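Local coordinates for putative dehydrogenase (PDB 5FWN), which probably reduces imines to amines with NADPH as the hydride donor, as a member of the HIBADH-related family of dehydrogenases, at residues D53-A58 with S77-A82; L94-P99 with L166-N171; G119-P124 with S133-S138; K220-T225 with P232-S237; E267-A272 with Y283-L288. All coordinates share one frame; numbering follows the deposited sequence.

Interaction 1 (D53-A58 with S77-A82); sequences DDIVDA and SALGPA. With NAP (NADP nicotinamide-adenine-dinucleotide phosphate), chain C.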
# COMPACT_ATOMS: atom_id res chain seq x y z
N ASP A 53 15.69 -38.05 -17.28
CA ASP A 53 16.68 -37.77 -18.31
C ASP A 53 16.25 -36.61 -19.24
O ASP A 53 16.85 -35.54 -19.27
CB ASP A 53 16.95 -39.07 -19.07
CG ASP A 53 17.75 -40.07 -18.24
OD1 ASP A 53 18.49 -39.60 -17.35
OD2 ASP A 53 17.61 -41.31 -18.44
N ASP A 54 15.15 -36.84 -19.94
CA ASP A 54 14.65 -35.95 -20.94
C ASP A 54 13.19 -35.64 -20.57
O ASP A 54 12.61 -36.23 -19.64
CB ASP A 54 14.86 -36.60 -22.33
CG ASP A 54 13.93 -37.78 -22.58
OD1 ASP A 54 12.75 -37.84 -22.17
OD2 ASP A 54 14.39 -38.73 -23.22
N ILE A 55 12.60 -34.71 -21.30
CA ILE A 55 11.27 -34.24 -20.99
C ILE A 55 10.18 -35.31 -21.20
O ILE A 55 9.18 -35.28 -20.48
CB ILE A 55 10.96 -32.92 -21.70
CG1 ILE A 55 9.77 -32.23 -21.06
CG2 ILE A 55 10.71 -33.14 -23.18
CD1 ILE A 55 10.03 -31.68 -19.65
N VAL A 56 10.37 -36.25 -22.13
CA VAL A 56 9.42 -37.31 -22.31
C VAL A 56 9.32 -38.21 -21.07
O VAL A 56 8.22 -38.51 -20.65
CB VAL A 56 9.72 -38.17 -23.55
CG1 VAL A 56 8.79 -39.39 -23.59
CG2 VAL A 56 9.52 -37.34 -24.80
N ASP A 57 10.46 -38.64 -20.53
CA ASP A 57 10.53 -39.42 -19.30
C ASP A 57 9.89 -38.64 -18.16
O ASP A 57 9.08 -39.20 -17.37
CB ASP A 57 11.99 -39.66 -18.89
CG ASP A 57 12.73 -40.63 -19.84
OD1 ASP A 57 12.19 -40.98 -20.91
OD2 ASP A 57 13.85 -41.04 -19.51
N ALA A 58 10.19 -37.35 -18.09
CA ALA A 58 9.63 -36.51 -17.01
C ALA A 58 8.10 -36.47 -17.05
O ALA A 58 7.43 -36.71 -16.03
CB ALA A 58 10.20 -35.12 -17.08
N SER A 77 9.47 -24.71 -25.93
CA SER A 77 10.71 -25.35 -26.27
C SER A 77 11.01 -26.57 -25.38
O SER A 77 11.40 -27.62 -25.90
CB SER A 77 11.85 -24.34 -26.25
OG SER A 77 12.29 -24.21 -24.94
N ALA A 78 10.83 -26.43 -24.06
CA ALA A 78 10.98 -27.52 -23.12
C ALA A 78 10.02 -28.66 -23.40
O ALA A 78 10.44 -29.82 -23.42
CB ALA A 78 10.76 -27.05 -21.68
N LEU A 79 8.73 -28.35 -23.53
CA LEU A 79 7.69 -29.42 -23.49
C LEU A 79 7.30 -29.91 -24.87
O LEU A 79 6.72 -31.00 -24.99
CB LEU A 79 6.40 -28.96 -22.79
CG LEU A 79 6.38 -28.53 -21.31
CD1 LEU A 79 5.02 -28.85 -20.70
CD2 LEU A 79 7.46 -29.14 -20.47
N GLY A 80 7.60 -29.11 -25.91
CA GLY A 80 7.29 -29.50 -27.29
C GLY A 80 7.59 -30.96 -27.61
O GLY A 80 6.70 -31.67 -28.10
N PRO A 81 8.82 -31.45 -27.32
CA PRO A 81 9.12 -32.85 -27.67
C PRO A 81 8.20 -33.86 -27.05
O PRO A 81 8.10 -34.95 -27.58
CB PRO A 81 10.57 -33.03 -27.17
CG PRO A 81 11.13 -31.64 -27.30
CD PRO A 81 10.04 -30.75 -26.83
N ALA A 82 7.57 -33.50 -25.93
CA ALA A 82 6.68 -34.38 -25.18
C ALA A 82 5.23 -34.23 -25.60
O ALA A 82 4.37 -34.60 -24.81
CB ALA A 82 6.75 -34.11 -23.67
PA NAP C . 13.41 -18.05 -13.48
O1A NAP C . 14.67 -17.24 -13.64
O2A NAP C . 12.11 -17.31 -13.73
O5B NAP C . 13.52 -19.32 -14.52
C5B NAP C . 13.63 -20.65 -14.00
C4B NAP C . 13.70 -21.74 -15.07
O4B NAP C . 13.40 -21.28 -16.41
C3B NAP C . 15.06 -22.46 -15.14
O3B NAP C . 14.90 -23.84 -14.80
C2B NAP C . 15.49 -22.27 -16.59
O2B NAP C . 16.31 -23.30 -17.18
C1B NAP C . 14.12 -22.18 -17.25
N9A NAP C . 14.25 -21.81 -18.67
C8A NAP C . 14.53 -20.58 -19.18
N7A NAP C . 14.60 -20.63 -20.53
C5A NAP C . 14.36 -21.91 -20.90
C6A NAP C . 14.27 -22.65 -22.18
N6A NAP C . 14.46 -21.95 -23.31
N1A NAP C . 13.97 -23.99 -22.13
C2A NAP C . 13.78 -24.65 -20.95
N3A NAP C . 13.87 -24.04 -19.74
C4A NAP C . 14.14 -22.70 -19.66
O3 NAP C . 13.51 -18.70 -11.98
PN NAP C . 12.37 -19.12 -10.88
O1N NAP C . 12.65 -18.26 -9.65
O2N NAP C . 12.37 -20.62 -10.67
O5D NAP C . 10.93 -18.69 -11.53
P2B NAP C . 17.89 -23.49 -16.84
O1X NAP C . 18.20 -24.73 -17.62
O2X NAP C . 18.62 -22.30 -17.45
O3X NAP C . 17.94 -23.58 -15.30
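Two helices of the Rossmann-type NADP-binding domain meet where Ile55, in the first turn of helix 55-60, packs on Ala78 and Leu79 of helix 72-79 and on Pro81 and Ala82 just beyond. Both branches of Ile55 lie against the carbonyl of Ala78. Its CG2 comes within 3.3 Å of Ala78 O, and also sits 4.0 Å from Pro81 CB and 4.1 Å from Ala82 CB. The longer branch, turned opposite the backbone N (chi1 -162°), carries CD1 to 3.7 Å from Leu79 CD2, and the two side chains cross at about a right angle. Val56 closes the outer side, its CG2 lying 3.9 Å from Pro81 O. No hydrogen bond spans the two segments; a side-chain bond caps the first helix, where Asp54 OD1 takes Asp57 N at 2.9 Å with a nearly straight bond of 168°. Deeper in, Trp34 of strand 31-34 touches both Ile55 and Ala78, so the contact rests on the sheet. On the cofactor side, Ala78 CB is 3.9 Å from NADP C2A. Ser77 OG lies near adenine N1A as well, while the same oxygen is hydrogen-bonded to Ala74 O. Apolar helix packing of this kind, beside the adenine end of the dinucleotide, belongs to the layered alpha/beta architecture of a Rossmann fold.

Interaction 2 (L94-P99 with L166-N171); sequences LNSGTP and LAVLYN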
# COMPACT_ATOMS: atom_id res chain seq x y z
N LEU A 94 2.91 -22.36 -13.81
CA LEU A 94 3.09 -21.37 -12.75
C LEU A 94 3.94 -20.17 -13.16
O LEU A 94 4.36 -19.39 -12.30
CB LEU A 94 3.65 -22.04 -11.52
CG LEU A 94 2.77 -22.62 -10.43
CD1 LEU A 94 1.26 -22.50 -10.55
CD2 LEU A 94 3.18 -23.95 -9.85
N ASN A 95 4.14 -19.93 -14.44
CA ASN A 95 4.79 -18.68 -14.78
C ASN A 95 4.42 -18.06 -16.07
O ASN A 95 5.32 -17.63 -16.76
CB ASN A 95 6.30 -18.82 -14.72
CG ASN A 95 7.01 -17.47 -14.49
OD1 ASN A 95 6.43 -16.55 -13.91
ND2 ASN A 95 8.24 -17.35 -14.93
N SER A 96 3.14 -17.97 -16.42
CA SER A 96 2.77 -17.17 -17.61
C SER A 96 3.00 -15.70 -17.28
O SER A 96 2.76 -15.29 -16.14
CB SER A 96 1.30 -17.33 -18.04
OG SER A 96 0.88 -18.64 -18.10
N GLY A 97 3.46 -14.97 -18.31
CA GLY A 97 3.82 -13.58 -18.23
C GLY A 97 2.61 -12.67 -18.49
O GLY A 97 2.50 -11.68 -17.82
N THR A 98 1.71 -12.97 -19.44
CA THR A 98 0.55 -12.10 -19.72
C THR A 98 -0.63 -13.01 -19.94
O THR A 98 -0.43 -14.20 -20.20
CB THR A 98 0.73 -11.32 -21.02
OG1 THR A 98 0.68 -12.23 -22.10
CG2 THR A 98 2.10 -10.59 -21.14
N PRO A 99 -1.86 -12.47 -19.88
CA PRO A 99 -3.01 -13.35 -20.11
C PRO A 99 -3.10 -13.98 -21.52
O PRO A 99 -3.58 -15.09 -21.66
CB PRO A 99 -4.23 -12.41 -19.85
CG PRO A 99 -3.67 -11.33 -18.93
CD PRO A 99 -2.29 -11.11 -19.49
N LEU A 166 -7.03 -15.48 -16.07
CA LEU A 166 -7.40 -14.73 -14.84
C LEU A 166 -6.31 -14.65 -13.77
O LEU A 166 -6.13 -13.59 -13.15
CB LEU A 166 -8.65 -15.27 -14.21
CG LEU A 166 -9.93 -15.05 -14.97
CD1 LEU A 166 -11.02 -15.94 -14.41
CD2 LEU A 166 -10.38 -13.61 -14.87
N ALA A 167 -5.62 -15.75 -13.52
CA ALA A 167 -4.56 -15.74 -12.55
C ALA A 167 -3.46 -14.74 -12.85
O ALA A 167 -3.06 -13.99 -11.96
CB ALA A 167 -3.97 -17.11 -12.36
N VAL A 168 -2.98 -14.71 -14.09
CA VAL A 168 -2.02 -13.68 -14.53
C VAL A 168 -2.60 -12.25 -14.41
O VAL A 168 -1.92 -11.29 -14.03
CB VAL A 168 -1.58 -13.89 -15.97
CG1 VAL A 168 -0.72 -12.72 -16.44
CG2 VAL A 168 -0.74 -15.12 -16.01
N LEU A 169 -3.87 -12.12 -14.76
CA LEU A 169 -4.49 -10.81 -14.70
C LEU A 169 -4.51 -10.30 -13.23
O LEU A 169 -4.10 -9.19 -12.95
CB LEU A 169 -5.88 -10.83 -15.28
CG LEU A 169 -6.57 -9.49 -15.38
CD1 LEU A 169 -5.92 -8.64 -16.44
CD2 LEU A 169 -8.06 -9.67 -15.70
N TYR A 170 -4.97 -11.14 -12.32
CA TYR A 170 -5.01 -10.75 -10.91
C TYR A 170 -3.61 -10.54 -10.36
O TYR A 170 -3.36 -9.55 -9.65
CB TYR A 170 -5.75 -11.79 -10.04
CG TYR A 170 -7.28 -11.69 -9.96
CD1 TYR A 170 -8.07 -11.99 -11.08
CD2 TYR A 170 -7.92 -11.39 -8.77
CE1 TYR A 170 -9.46 -11.98 -10.99
CE2 TYR A 170 -9.30 -11.37 -8.66
CZ TYR A 170 -10.05 -11.66 -9.76
OH TYR A 170 -11.36 -11.65 -9.70
N ASN A 171 -2.70 -11.45 -10.69
CA ASN A 171 -1.31 -11.34 -10.22
C ASN A 171 -0.64 -10.05 -10.69
O ASN A 171 -0.03 -9.32 -9.87
CB ASN A 171 -0.49 -12.53 -10.71
CG ASN A 171 0.92 -12.51 -10.14
OD1 ASN A 171 1.13 -12.23 -8.95
ND2 ASN A 171 1.86 -12.74 -10.97
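Val168, on the first turns of helix 166-193, pushes both methyl groups into the loop that follows strand 90-93. A chi1 of 173° swings CG1 away from the backbone N and lays it against the Thr98-Pro99 peptide, 3.5 Å from Thr98 C and 3.8 Å from Pro99 CD. The other methyl, CG2, meets Ser96, earlier in the loop, 3.5 Å from its O and 3.6 Å from its CB. Pro99 continues the apolar patch along the helix, its CG 4.3 Å from Leu169 CD1. An alanine in place of Val168 would lose both methyls and is likely to open a gap between helix and loop, with the Ser96 and Pro99 carbons missing their packing partner. Outside this shell the loop is held by its polar side chains: Ser96 OG bonds to Asp118, and Thr98 OG1 caps the next helix at Glu101 N and is also hydrogen-bonded to OE2 of Glu254 of the second subunit. Asn95, a residue of the NADP site, reaches Leu69 O through ND2. The contact thus joins the cofactor-binding domain to the long helix 166-193, with strand 115-121 beside Ser96 and Val168, and helix 99-111 starting at Pro99.

Interaction 3 (G119-P124 with S133-S138); sequences GAIMVP and SVFLYS. With YLG ((1R)-1-methyl-1,2,3,4-tetrahydroisoquinoline), chain F.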
# COMPACT_ATOMS: atom_id res chain seq x y z
N GLY A 119 -1.44 -20.71 -12.86
CA GLY A 119 -1.31 -20.32 -11.48
C GLY A 119 -0.30 -19.24 -11.26
O GLY A 119 0.68 -19.15 -11.99
N ALA A 120 -0.52 -18.45 -10.22
CA ALA A 120 0.39 -17.39 -9.84
C ALA A 120 0.76 -17.57 -8.40
O ALA A 120 -0.11 -17.66 -7.52
CB ALA A 120 -0.25 -16.01 -10.05
N ILE A 121 2.08 -17.62 -8.19
CA ILE A 121 2.64 -17.82 -6.87
C ILE A 121 2.77 -16.46 -6.21
O ILE A 121 3.51 -15.63 -6.69
CB ILE A 121 4.02 -18.48 -6.95
CG1 ILE A 121 3.89 -19.84 -7.61
CG2 ILE A 121 4.59 -18.71 -5.55
CD1 ILE A 121 5.17 -20.39 -8.17
N MET A 122 2.08 -16.25 -5.07
CA MET A 122 1.99 -14.94 -4.42
C MET A 122 2.97 -14.67 -3.26
O MET A 122 2.84 -13.71 -2.52
CB MET A 122 0.53 -14.72 -3.99
CG MET A 122 -0.49 -14.89 -5.12
SD MET A 122 -0.08 -13.99 -6.66
CE MET A 122 -0.11 -12.29 -6.04
N VAL A 123 3.95 -15.53 -3.11
CA VAL A 123 4.92 -15.41 -2.06
C VAL A 123 6.26 -15.74 -2.68
O VAL A 123 6.30 -16.34 -3.75
CB VAL A 123 4.61 -16.36 -0.87
CG1 VAL A 123 3.30 -16.00 -0.24
CG2 VAL A 123 4.62 -17.84 -1.30
N PRO A 124 7.35 -15.37 -2.01
CA PRO A 124 8.71 -15.81 -2.39
C PRO A 124 8.95 -17.31 -2.21
O PRO A 124 8.22 -17.99 -1.42
CB PRO A 124 9.63 -15.03 -1.40
CG PRO A 124 8.80 -13.93 -0.85
CD PRO A 124 7.37 -14.41 -0.89
N SER A 133 1.51 -19.12 2.54
CA SER A 133 1.63 -19.29 1.10
C SER A 133 0.25 -19.29 0.48
O SER A 133 -0.71 -19.89 1.04
CB SER A 133 2.34 -20.60 0.76
OG SER A 133 2.69 -20.64 -0.62
N VAL A 134 0.12 -18.55 -0.63
CA VAL A 134 -1.10 -18.42 -1.36
C VAL A 134 -0.72 -18.48 -2.86
O VAL A 134 0.18 -17.80 -3.32
CB VAL A 134 -1.86 -17.10 -1.04
CG1 VAL A 134 -3.10 -16.96 -1.92
CG2 VAL A 134 -2.29 -17.00 0.45
N PHE A 135 -1.47 -19.27 -3.58
CA PHE A 135 -1.36 -19.40 -5.02
C PHE A 135 -2.76 -19.11 -5.59
O PHE A 135 -3.77 -19.68 -5.12
CB PHE A 135 -1.01 -20.85 -5.42
CG PHE A 135 0.43 -21.26 -5.18
CD1 PHE A 135 1.08 -20.97 -4.02
CD2 PHE A 135 1.09 -22.06 -6.14
CE1 PHE A 135 2.36 -21.41 -3.78
CE2 PHE A 135 2.36 -22.51 -5.90
CZ PHE A 135 3.00 -22.17 -4.72
N LEU A 136 -2.79 -18.29 -6.62
CA LEU A 136 -4.01 -18.03 -7.39
C LEU A 136 -4.09 -18.96 -8.64
O LEU A 136 -3.10 -19.10 -9.32
CB LEU A 136 -4.03 -16.55 -7.85
CG LEU A 136 -3.80 -15.51 -6.75
CD1 LEU A 136 -3.89 -14.12 -7.34
CD2 LEU A 136 -4.81 -15.65 -5.62
N TYR A 137 -5.27 -19.53 -8.93
CA TYR A 137 -5.42 -20.44 -10.04
C TYR A 137 -6.56 -20.01 -10.92
O TYR A 137 -7.56 -19.48 -10.44
CB TYR A 137 -5.69 -21.87 -9.56
CG TYR A 137 -4.50 -22.48 -8.90
CD1 TYR A 137 -3.51 -23.08 -9.65
CD2 TYR A 137 -4.36 -22.43 -7.49
CE1 TYR A 137 -2.42 -23.64 -9.03
CE2 TYR A 137 -3.28 -23.01 -6.87
CZ TYR A 137 -2.30 -23.58 -7.62
OH TYR A 137 -1.20 -24.12 -6.98
N SER A 138 -6.41 -20.29 -12.21
CA SER A 138 -7.51 -20.21 -13.13
C SER A 138 -7.45 -21.35 -14.14
O SER A 138 -6.38 -21.86 -14.46
CB SER A 138 -7.56 -18.83 -13.85
OG SER A 138 -6.38 -18.53 -14.48
C4 YLG F . 7.61 -9.98 -4.30
C14 YLG F . 6.69 -10.81 -4.85
C5 YLG F . 6.89 -11.47 -6.09
C6 YLG F . 5.88 -12.31 -6.58
C11 YLG F . 4.71 -12.49 -5.84
C8 YLG F . 7.73 -10.88 -8.32
C10 YLG F . 8.07 -11.29 -6.86
C12 YLG F . 4.52 -11.86 -4.62
C13 YLG F . 5.51 -11.03 -4.12
N2 YLG F . 8.96 -10.25 -6.27
C3 YLG F . 8.37 -9.25 -5.37
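The ring of Phe135 has Ile121 over one face and Ser133 OG at its edge, in the plane of the ring; that hydroxyl is hydrogen-bonded to Leu154 O. Ile121 CG1 sits 3.9 Å from the ring centroid, 27° off the normal, a CH-pi contact displaced toward the rim, where CG1 is 3.5 Å from CE2 of Phe135. Ile121 and Phe135 face each other across a beta hairpin at which the direction of the Rossmann-type sheet reverses: strand 134-139, with 156-159 beyond it, runs against the other strands. They form a non-hydrogen-bonded pair; their side chains run the same way, to meet Met16 and Leu20 of helix 15-26. On the other side of the sheet, Met122, bent at chi2 and chi3, lays CG 3.7 Å from Leu136 CG and crosses that leucine at about a right angle. This face is covered by helix 166-193, with Asn171 on Ala120 and Met122, and by Phe210 of the second subunit on Met122. Ala120 and Leu136 exchange a matched pair of backbone bonds: N of Ala120 to O of Leu136 at 2.8 Å, N of Leu136 to O of Ala120 at 2.9 Å. Beyond the last bridge, Met122 N bonds to Val134 O at 3.0 Å as the strand gives way to loop. There the amine ligand, 1-methyl-tetrahydroisoquinoline, comes in, its aromatic C12 lying 3.3 Å from Met122 O.

Interaction 4 (K220-T225 with P232-S237); sequences KAEAPT and PGDAGS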
# COMPACT_ATOMS: atom_id res chain seq x y z
N LYS A 220 -11.12 1.39 0.20
CA LYS A 220 -12.51 0.87 0.26
C LYS A 220 -13.56 1.97 0.25
O LYS A 220 -14.60 1.81 -0.40
CB LYS A 220 -12.75 0.06 1.49
CG LYS A 220 -12.10 -1.30 1.45
CD LYS A 220 -12.40 -1.97 2.78
CE LYS A 220 -12.01 -3.41 2.84
NZ LYS A 220 -11.99 -3.82 4.28
N ALA A 221 -13.26 3.09 0.91
CA ALA A 221 -14.15 4.23 0.93
C ALA A 221 -14.27 4.86 -0.46
O ALA A 221 -15.34 5.28 -0.85
CB ALA A 221 -13.68 5.27 1.93
N GLU A 222 -13.18 4.97 -1.21
CA GLU A 222 -13.26 5.49 -2.55
C GLU A 222 -13.91 4.50 -3.53
O GLU A 222 -14.47 4.94 -4.51
CB GLU A 222 -11.87 5.88 -3.06
CG GLU A 222 -11.35 7.16 -2.41
CD GLU A 222 -12.08 8.39 -2.93
OE1 GLU A 222 -12.49 8.39 -4.15
OE2 GLU A 222 -12.26 9.35 -2.13
N ALA A 223 -13.80 3.20 -3.28
CA ALA A 223 -14.24 2.17 -4.22
C ALA A 223 -15.77 2.30 -4.27
O ALA A 223 -16.41 2.10 -3.27
CB ALA A 223 -13.83 0.79 -3.78
N PRO A 224 -16.34 2.70 -5.43
CA PRO A 224 -17.80 2.95 -5.40
C PRO A 224 -18.65 1.68 -5.16
O PRO A 224 -19.84 1.79 -4.89
CB PRO A 224 -18.11 3.58 -6.77
CG PRO A 224 -16.88 3.41 -7.62
CD PRO A 224 -15.72 3.07 -6.73
N THR A 225 -18.05 0.50 -5.28
CA THR A 225 -18.79 -0.74 -5.07
C THR A 225 -18.69 -1.31 -3.66
O THR A 225 -19.24 -2.35 -3.43
CB THR A 225 -18.39 -1.81 -6.12
OG1 THR A 225 -16.97 -1.98 -6.14
CG2 THR A 225 -18.84 -1.40 -7.49
N PRO A 232 -16.88 6.26 7.69
CA PRO A 232 -17.85 7.20 7.08
C PRO A 232 -17.29 8.30 6.13
O PRO A 232 -18.08 8.97 5.45
CB PRO A 232 -18.55 7.84 8.29
CG PRO A 232 -17.70 7.51 9.51
CD PRO A 232 -16.91 6.28 9.17
N GLY A 233 -15.98 8.49 6.07
CA GLY A 233 -15.41 9.50 5.19
C GLY A 233 -14.91 8.95 3.86
O GLY A 233 -15.27 7.84 3.45
N ASP A 234 -14.07 9.75 3.20
CA ASP A 234 -13.31 9.32 2.01
C ASP A 234 -12.03 10.17 1.76
O ASP A 234 -11.60 10.88 2.65
CB ASP A 234 -14.24 9.21 0.80
CG ASP A 234 -14.73 10.52 0.28
OD1 ASP A 234 -14.21 11.57 0.65
OD2 ASP A 234 -15.65 10.52 -0.55
N ALA A 235 -11.41 10.07 0.59
CA ALA A 235 -10.18 10.81 0.33
C ALA A 235 -10.38 12.32 0.16
O ALA A 235 -9.41 13.04 0.07
CB ALA A 235 -9.47 10.23 -0.89
N GLY A 236 -11.61 12.80 0.05
CA GLY A 236 -11.88 14.22 -0.22
C GLY A 236 -11.71 14.54 -1.70
O GLY A 236 -11.35 13.65 -2.51
N SER A 237 -11.97 15.78 -2.07
CA SER A 237 -12.00 16.16 -3.49
C SER A 237 -10.61 16.16 -4.08
O SER A 237 -9.61 16.25 -3.35
CB SER A 237 -12.56 17.56 -3.62
OG SER A 237 -11.71 18.48 -2.95
O HOH W 1 -12.76 11.67 -3.17
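Glu222 OE2 is gripped twice, by Ala235 N at 2.9 Å and by a water that donates to it at 2.6 Å. The amide of Ala235 uses the anti lone pair, the one away from OE1, and its bond is somewhat bent at 144°. The same water also donates to Gly236 O, so the carboxylate holds the 232-237 loop directly and through solvent. Glu222 reaches there by bending at chi2 (-73°) from the last turn of helix 199-222; its other oxygen, OE1, accepts from Tyr283 N. Beside it, Ala221 CB packs 3.4 Å from Gly233 O. The loop also stiffens itself: Asp234 OD1 takes Gly236 N at 2.9 Å in an Asx turn, the donor standing above the carboxylate plane, and Gly236 follows with positive phi. Replacing Glu222 by an alanine would probably leave Ala235 N and Tyr283 N without their acceptor and let the loop drift from the helix end. Lys220, Ala221 and Ala223 belong to a calcium site, and Lys220 makes a salt bridge to Asp208 of the second subunit. Ala235 O of that subunit hydrogen-bonds the amine bound at this chain, so the loop probably borders the other subunit's ligand pocket. With Asp234 OD2 only 3.9 Å from Glu222 OE2, the two acids probably disfavour each other's charge, and the amide donors and the water offset part of that cost.

Interaction 5 (E267-A272 with Y283-L288); sequences ELLDRA and YSVIEL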
# COMPACT_ATOMS: atom_id res chain seq x y z
N GLU A 267 0.86 15.62 -10.49
CA GLU A 267 0.58 15.81 -11.93
C GLU A 267 -0.57 14.98 -12.41
O GLU A 267 -1.39 15.43 -13.22
CB GLU A 267 1.78 15.52 -12.79
CG GLU A 267 2.84 16.59 -12.59
CD GLU A 267 4.19 16.32 -13.26
OE1 GLU A 267 4.57 15.14 -13.39
OE2 GLU A 267 4.94 17.28 -13.56
N LEU A 268 -0.65 13.76 -11.87
CA LEU A 268 -1.79 12.90 -12.11
C LEU A 268 -3.11 13.56 -11.70
O LEU A 268 -4.09 13.52 -12.45
CB LEU A 268 -1.58 11.58 -11.37
CG LEU A 268 -2.32 10.36 -11.82
CD1 LEU A 268 -2.09 10.17 -13.31
CD2 LEU A 268 -1.76 9.18 -11.01
N LEU A 269 -3.17 14.11 -10.49
CA LEU A 269 -4.39 14.75 -10.03
C LEU A 269 -4.71 16.00 -10.87
O LEU A 269 -5.86 16.28 -11.10
CB LEU A 269 -4.32 15.13 -8.54
CG LEU A 269 -4.09 13.98 -7.56
CD1 LEU A 269 -4.37 14.44 -6.13
CD2 LEU A 269 -4.94 12.74 -7.89
N ASP A 270 -3.70 16.78 -11.25
CA ASP A 270 -3.91 17.98 -12.10
C ASP A 270 -4.51 17.56 -13.46
O ASP A 270 -5.43 18.19 -13.92
CB ASP A 270 -2.61 18.72 -12.35
CG ASP A 270 -2.04 19.42 -11.09
OD1 ASP A 270 -2.78 19.72 -10.13
OD2 ASP A 270 -0.82 19.63 -11.06
N ARG A 271 -4.04 16.43 -14.03
CA ARG A 271 -4.68 15.85 -15.22
C ARG A 271 -6.13 15.48 -14.92
O ARG A 271 -7.00 15.76 -15.73
CB ARG A 271 -3.91 14.65 -15.81
CG ARG A 271 -2.59 15.00 -16.48
CD ARG A 271 -1.85 13.87 -17.22
NE ARG A 271 -1.25 12.76 -16.44
CZ ARG A 271 -0.04 12.76 -15.82
NH1 ARG A 271 0.80 13.83 -15.85
NH2 ARG A 271 0.35 11.68 -15.15
N ALA A 272 -6.42 14.90 -13.76
CA ALA A 272 -7.79 14.48 -13.44
C ALA A 272 -8.75 15.64 -13.19
O ALA A 272 -9.96 15.52 -13.45
CB ALA A 272 -7.81 13.54 -12.25
N TYR A 283 -11.31 8.61 -6.81
CA TYR A 283 -11.39 7.37 -7.55
C TYR A 283 -11.44 7.63 -9.03
O TYR A 283 -10.89 6.84 -9.80
CB TYR A 283 -12.62 6.54 -7.10
CG TYR A 283 -12.49 5.11 -7.47
CD1 TYR A 283 -11.83 4.22 -6.63
CD2 TYR A 283 -13.01 4.64 -8.69
CE1 TYR A 283 -11.69 2.90 -6.99
CE2 TYR A 283 -12.87 3.31 -9.04
CZ TYR A 283 -12.21 2.46 -8.17
OH TYR A 283 -12.03 1.16 -8.51
N SER A 284 -12.06 8.75 -9.44
CA SER A 284 -12.15 9.14 -10.87
C SER A 284 -10.80 9.28 -11.60
O SER A 284 -10.75 9.16 -12.82
CB SER A 284 -13.00 10.45 -11.06
OG SER A 284 -12.25 11.60 -10.62
N VAL A 285 -9.68 9.45 -10.89
CA VAL A 285 -8.35 9.33 -11.50
C VAL A 285 -8.27 8.07 -12.39
O VAL A 285 -7.59 8.07 -13.42
CB VAL A 285 -7.25 9.25 -10.41
CG1 VAL A 285 -5.95 8.72 -10.96
CG2 VAL A 285 -7.02 10.61 -9.78
N ILE A 286 -8.95 7.00 -11.99
CA ILE A 286 -8.89 5.73 -12.74
C ILE A 286 -9.32 5.90 -14.21
O ILE A 286 -8.84 5.17 -15.12
CB ILE A 286 -9.72 4.65 -12.05
CG1 ILE A 286 -9.29 3.24 -12.54
CG2 ILE A 286 -11.24 4.89 -12.27
CD1 ILE A 286 -10.04 2.10 -11.85
N GLU A 287 -10.21 6.88 -14.42
CA GLU A 287 -10.74 7.16 -15.75
C GLU A 287 -9.67 7.69 -16.66
O GLU A 287 -9.84 7.62 -17.84
CB GLU A 287 -11.97 8.09 -15.73
CG GLU A 287 -13.17 7.58 -14.93
CD GLU A 287 -13.59 6.14 -15.25
OE1 GLU A 287 -13.30 5.62 -16.34
OE2 GLU A 287 -14.20 5.48 -14.39
N LEU A 288 -8.58 8.21 -16.15
CA LEU A 288 -7.48 8.57 -17.05
C LEU A 288 -6.86 7.38 -17.77
O LEU A 288 -6.22 7.59 -18.77
CB LEU A 288 -6.38 9.30 -16.32
CG LEU A 288 -6.69 10.67 -15.66
CD1 LEU A 288 -5.53 11.01 -14.74
CD2 LEU A 288 -6.96 11.79 -16.69
O HOH W 2 -11.74 13.39 -13.31
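Chi1 of 163° in Val285 puts CG1 on the far side of the torsion from N, beside Leu268, and places CG2 against Leu269 and Ala272 of helix 260-275. CG2 is the tighter branch, 3.5 Å from Leu269 CD2 and 3.9 Å from Ala272 CB, whereas CG1 stays 4.1 Å from Leu268 CG. One turn on, Leu288 slides past Leu268 in the opposite direction. Its CD1 nestles over the helix backbone, 3.7 Å from Leu268 O and 3.8 Å from Leu268 CD1, and also reaches Ala272 CB and Arg271 CB. A water bridges the polar margins, donating to Ala272 O at 2.8 Å and, over a longer 3.3 Å, to Ser284 OG, which is also hydrogen-bonded to Ser281 O. Apolar side chains thus pack the C-terminal 3-10 segment against helix 260-275. Leu269 also packs on Val242 and Leu245 of helix 238-254, while Leu186 of the second subunit covers Val285 and Tyr283, and Asn183 of that subunit touches Leu268.

In the fold
Interactions 1, 2, 3 and 5 are largely buried, and interaction 4 lies at the surface. Interaction 1 is apolar helix packing at the adenine end of the cofactor-binding domain, about 25 Å between centres from interaction 3, which is built on backbone strand bonds in the sheet of the same domain. Interaction 3 is nested in the loop that interaction 2 closes, and the two touch where Ser138 OG meets Ala167 N; interaction 2 ties that domain to the helical one. There, interactions 4 and 5 touch through Tyr283, with Pro224 packing on its ring: a carboxylate grips a loop in the former, aliphatic side chains interlock in the latter. All but interaction 1 touch the second subunit.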